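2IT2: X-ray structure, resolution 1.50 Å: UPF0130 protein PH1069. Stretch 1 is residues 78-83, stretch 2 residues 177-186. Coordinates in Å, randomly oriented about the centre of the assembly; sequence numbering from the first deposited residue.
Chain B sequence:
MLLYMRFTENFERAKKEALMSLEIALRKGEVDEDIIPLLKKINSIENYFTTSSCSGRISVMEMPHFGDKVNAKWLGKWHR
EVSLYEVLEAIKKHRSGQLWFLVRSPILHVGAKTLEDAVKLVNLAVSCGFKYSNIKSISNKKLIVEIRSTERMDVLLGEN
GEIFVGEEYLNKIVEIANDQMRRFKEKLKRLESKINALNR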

# COMPACT_ATOMS: atom_id res chain seq x y z
N TRP B 78 0.61 18.57 6.62
CA TRP B 78 0.54 18.46 8.06
C TRP B 78 0.70 17.01 8.52
O TRP B 78 0.19 16.08 7.91
CB TRP B 78 -0.83 18.98 8.51
CG TRP B 78 -1.10 20.30 7.91
CD1 TRP B 78 -0.69 21.56 8.40
CD2 TRP B 78 -1.93 20.55 6.75
NE1 TRP B 78 -1.19 22.59 7.66
CE2 TRP B 78 -2.00 21.96 6.59
CE3 TRP B 78 -2.62 19.73 5.86
CZ2 TRP B 78 -2.74 22.50 5.55
CZ3 TRP B 78 -3.36 20.28 4.82
CH2 TRP B 78 -3.42 21.67 4.67
N HIS B 79 1.47 16.84 9.60
CA HIS B 79 1.42 15.51 10.20
C HIS B 79 0.71 15.55 11.55
O HIS B 79 0.98 14.77 12.45
CB HIS B 79 2.86 15.02 10.38
CG HIS B 79 3.56 15.86 11.42
ND1 HIS B 79 3.29 15.79 12.74
CD2 HIS B 79 4.56 16.82 11.22
CE1 HIS B 79 4.12 16.68 13.33
NE2 HIS B 79 4.89 17.31 12.44
N ARG B 80 -0.23 16.52 11.61
CA ARG B 80 -1.15 16.62 12.73
C ARG B 80 -2.60 16.65 12.24
O ARG B 80 -2.88 16.89 11.08
CB ARG B 80 -0.83 17.90 13.50
CG ARG B 80 0.34 17.72 14.47
CD ARG B 80 0.50 18.92 15.40
NE ARG B 80 1.71 18.78 16.22
CZ ARG B 80 2.84 19.37 15.77
NH1 ARG B 80 2.82 20.05 14.64
NH2 ARG B 80 3.97 19.27 16.48
N GLU B 81 -3.59 16.60 13.12
CA GLU B 81 -4.96 16.87 12.71
C GLU B 81 -5.03 18.34 12.30
O GLU B 81 -4.29 19.17 12.83
CB GLU B 81 -5.92 16.59 13.85
CG GLU B 81 -5.84 15.18 14.37
CD GLU B 81 -6.76 14.94 15.54
OE1 GLU B 81 -7.99 14.91 15.34
OE2 GLU B 81 -6.23 14.79 16.66
N VAL B 82 -5.93 18.66 11.39
CA VAL B 82 -6.05 20.02 10.89
C VAL B 82 -7.40 20.68 11.13
O VAL B 82 -8.39 20.04 11.50
CB VAL B 82 -5.74 20.07 9.37
CG1 VAL B 82 -4.34 19.54 9.09
CG2 VAL B 82 -6.78 19.26 8.61
N SER B 83 -7.43 21.99 10.92
CA SER B 83 -8.65 22.76 11.07
C SER B 83 -9.07 23.18 9.67
O SER B 83 -8.23 23.18 8.74
CB SER B 83 -8.43 24.00 11.92
OG SER B 83 -7.40 24.82 11.38
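Stretch 2 (177-186) ANDQMRRFKE

Residues 177-186 form an unbroken helical segment that begins earlier in the chain and continues beyond it, with backbone bonds such as Arg182 N to Asn178 O, 3.0 Å, holding its turns together. It lies against an irregular segment, largely extended but broken at His79. The helix crosses the segment obliquely, and the contacts come in reverse order: Asn178 meets Glu81 and Val82, Lys185 meets His79. The closest CA atoms are those of Glu81 and Asn178, 5.0 Å apart.

Ala177 contributes little, and the contact proper opens at Asn178, whose CA-to-CB bond points toward the other segment. With chi1 in m, its amide reads the backbone of a single residue: Val82 N donates to Asn178 OD1 at 2.8 Å, and Asn178 ND2 donates to Val82 O, also at 2.8 Å. One carboxamide thus pairs with both the backbone N and the O of Val82, a loop residue in an extended conformation. The fit is tight, with Glu81 CA 3.2 Å from Asn178 OD1.

The CA-to-CB bond of Asp179 points away, though the end of its side chain comes nearer; Gln180 is out of reach. One turn after Asn178, selenomethionine Met181 (chi1 t, chi2 p) supplies the apolar filling; its CG lies 3.9 Å from Glu81 CG and 4.0 Å from Arg80 C, while its SE is 4.1 Å from His79 O.

Arg182 works at the margin. Glu81 OE1 lies at the edge of the guanidinium, near its plane, 4.5 Å from Arg182 NE, too far for a salt bridge. The O of a water lies 3.1 Å from Glu81 OE1 and 3.3 Å from Asp179 OD1, and accepts a weak bond from Arg182 NH2 at 2.7 Å.

Arg183 and Phe184 are out of reach. Lys185 closes the contact, its NZ donating to His79 O at 3.0 Å, and Glu186 makes no contact. The rule is i, i+3, i+7: amide, apolar spacer, amine, with both polar ends addressing main chain.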

# COMPACT_ATOMS: atom_id res chain seq x y z
N ALA B 177 -10.66 12.90 7.79
CA ALA B 177 -9.21 12.96 7.75
C ALA B 177 -8.64 13.00 9.15
O ALA B 177 -7.66 12.31 9.44
CB ALA B 177 -8.75 14.19 6.99
N ASN B 178 -9.24 13.81 10.02
CA ASN B 178 -8.78 13.92 11.39
C ASN B 178 -9.03 12.63 12.16
O ASN B 178 -8.27 12.30 13.07
CB ASN B 178 -9.44 15.11 12.11
CG ASN B 178 -8.87 16.45 11.66
OD1 ASN B 178 -7.73 16.54 11.19
ND2 ASN B 178 -9.65 17.51 11.82
N ASP B 179 -10.09 11.89 11.81
CA ASP B 179 -10.37 10.61 12.47
C ASP B 179 -9.28 9.62 12.09
O ASP B 179 -8.81 8.87 12.93
CB ASP B 179 -11.72 10.05 12.02
CG ASP B 179 -12.87 10.84 12.55
OD1 ASP B 179 -12.71 11.50 13.60
OD2 ASP B 179 -13.95 10.79 11.93
N GLN B 180 -8.89 9.63 10.82
CA GLN B 180 -7.85 8.72 10.36
C GLN B 180 -6.52 9.07 11.03
O GLN B 180 -5.81 8.18 11.50
CB GLN B 180 -7.73 8.77 8.83
CG GLN B 180 -8.97 8.24 8.11
CD GLN B 180 -8.87 8.36 6.60
OE1 GLN B 180 -8.45 9.40 6.08
NE2 GLN B 180 -9.26 7.32 5.88
N MSE B 181 -6.20 10.35 11.11
CA MSE B 181 -4.96 10.75 11.75
C MSE B 181 -4.94 10.32 13.21
O MSE B 181 -3.90 9.88 13.72
CB MSE B 181 -4.79 12.27 11.65
CG MSE B 181 -3.53 12.80 12.32
SE MSE B 181 -1.97 12.15 11.41
CE MSE B 181 -2.71 12.33 9.63
N ARG B 182 -6.08 10.43 13.88
CA ARG B 182 -6.16 10.05 15.28
C ARG B 182 -5.86 8.56 15.41
O ARG B 182 -5.16 8.15 16.34
CB ARG B 182 -7.55 10.36 15.84
CG ARG B 182 -7.63 10.19 17.35
CD ARG B 182 -9.07 10.19 17.84
NE ARG B 182 -9.72 11.49 17.65
CZ ARG B 182 -10.83 11.85 18.28
NH1 ARG B 182 -11.41 11.03 19.14
NH2 ARG B 182 -11.37 13.05 18.06
N ARG B 183 -6.38 7.76 14.49
CA ARG B 183 -6.14 6.32 14.50
C ARG B 183 -4.66 6.00 14.28
O ARG B 183 -4.11 5.12 14.93
CB ARG B 183 -6.99 5.63 13.42
CG ARG B 183 -8.47 5.62 13.71
CD ARG B 183 -9.25 5.01 12.56
NE ARG B 183 -8.85 3.63 12.30
CZ ARG B 183 -9.34 2.88 11.31
NH1 ARG B 183 -10.26 3.38 10.49
NH2 ARG B 183 -8.91 1.64 11.14
N PHE B 184 -4.02 6.73 13.37
CA PHE B 184 -2.60 6.51 13.12
C PHE B 184 -1.80 6.75 14.39
O PHE B 184 -0.92 5.96 14.76
CB PHE B 184 -2.07 7.46 12.04
CG PHE B 184 -2.68 7.25 10.68
CD1 PHE B 184 -3.03 5.98 10.23
CD2 PHE B 184 -2.85 8.34 9.82
CE1 PHE B 184 -3.53 5.79 8.94
CE2 PHE B 184 -3.36 8.15 8.53
CZ PHE B 184 -3.70 6.88 8.10
N LYS B 185 -2.10 7.86 15.07
CA LYS B 185 -1.38 8.21 16.29
C LYS B 185 -1.59 7.18 17.40
O LYS B 185 -0.67 6.89 18.17
CB LYS B 185 -1.81 9.58 16.80
CG LYS B 185 -1.66 10.71 15.79
CD LYS B 185 -0.25 10.78 15.22
CE LYS B 185 -0.09 12.00 14.33
NZ LYS B 185 1.28 12.10 13.76
N GLU B 186 -2.80 6.65 17.47
CA GLU B 186 -3.14 5.64 18.47
C GLU B 186 -2.36 4.36 18.21
O GLU B 186 -1.84 3.75 19.13
CB GLU B 186 -4.63 5.31 18.42
CG GLU B 186 -5.55 6.43 18.83
CD GLU B 186 -6.94 6.23 18.28
OE1 GLU B 186 -7.42 5.08 18.29
OE2 GLU B 186 -7.56 7.22 17.84
O HOH W 1 -10.73 13.38 15.44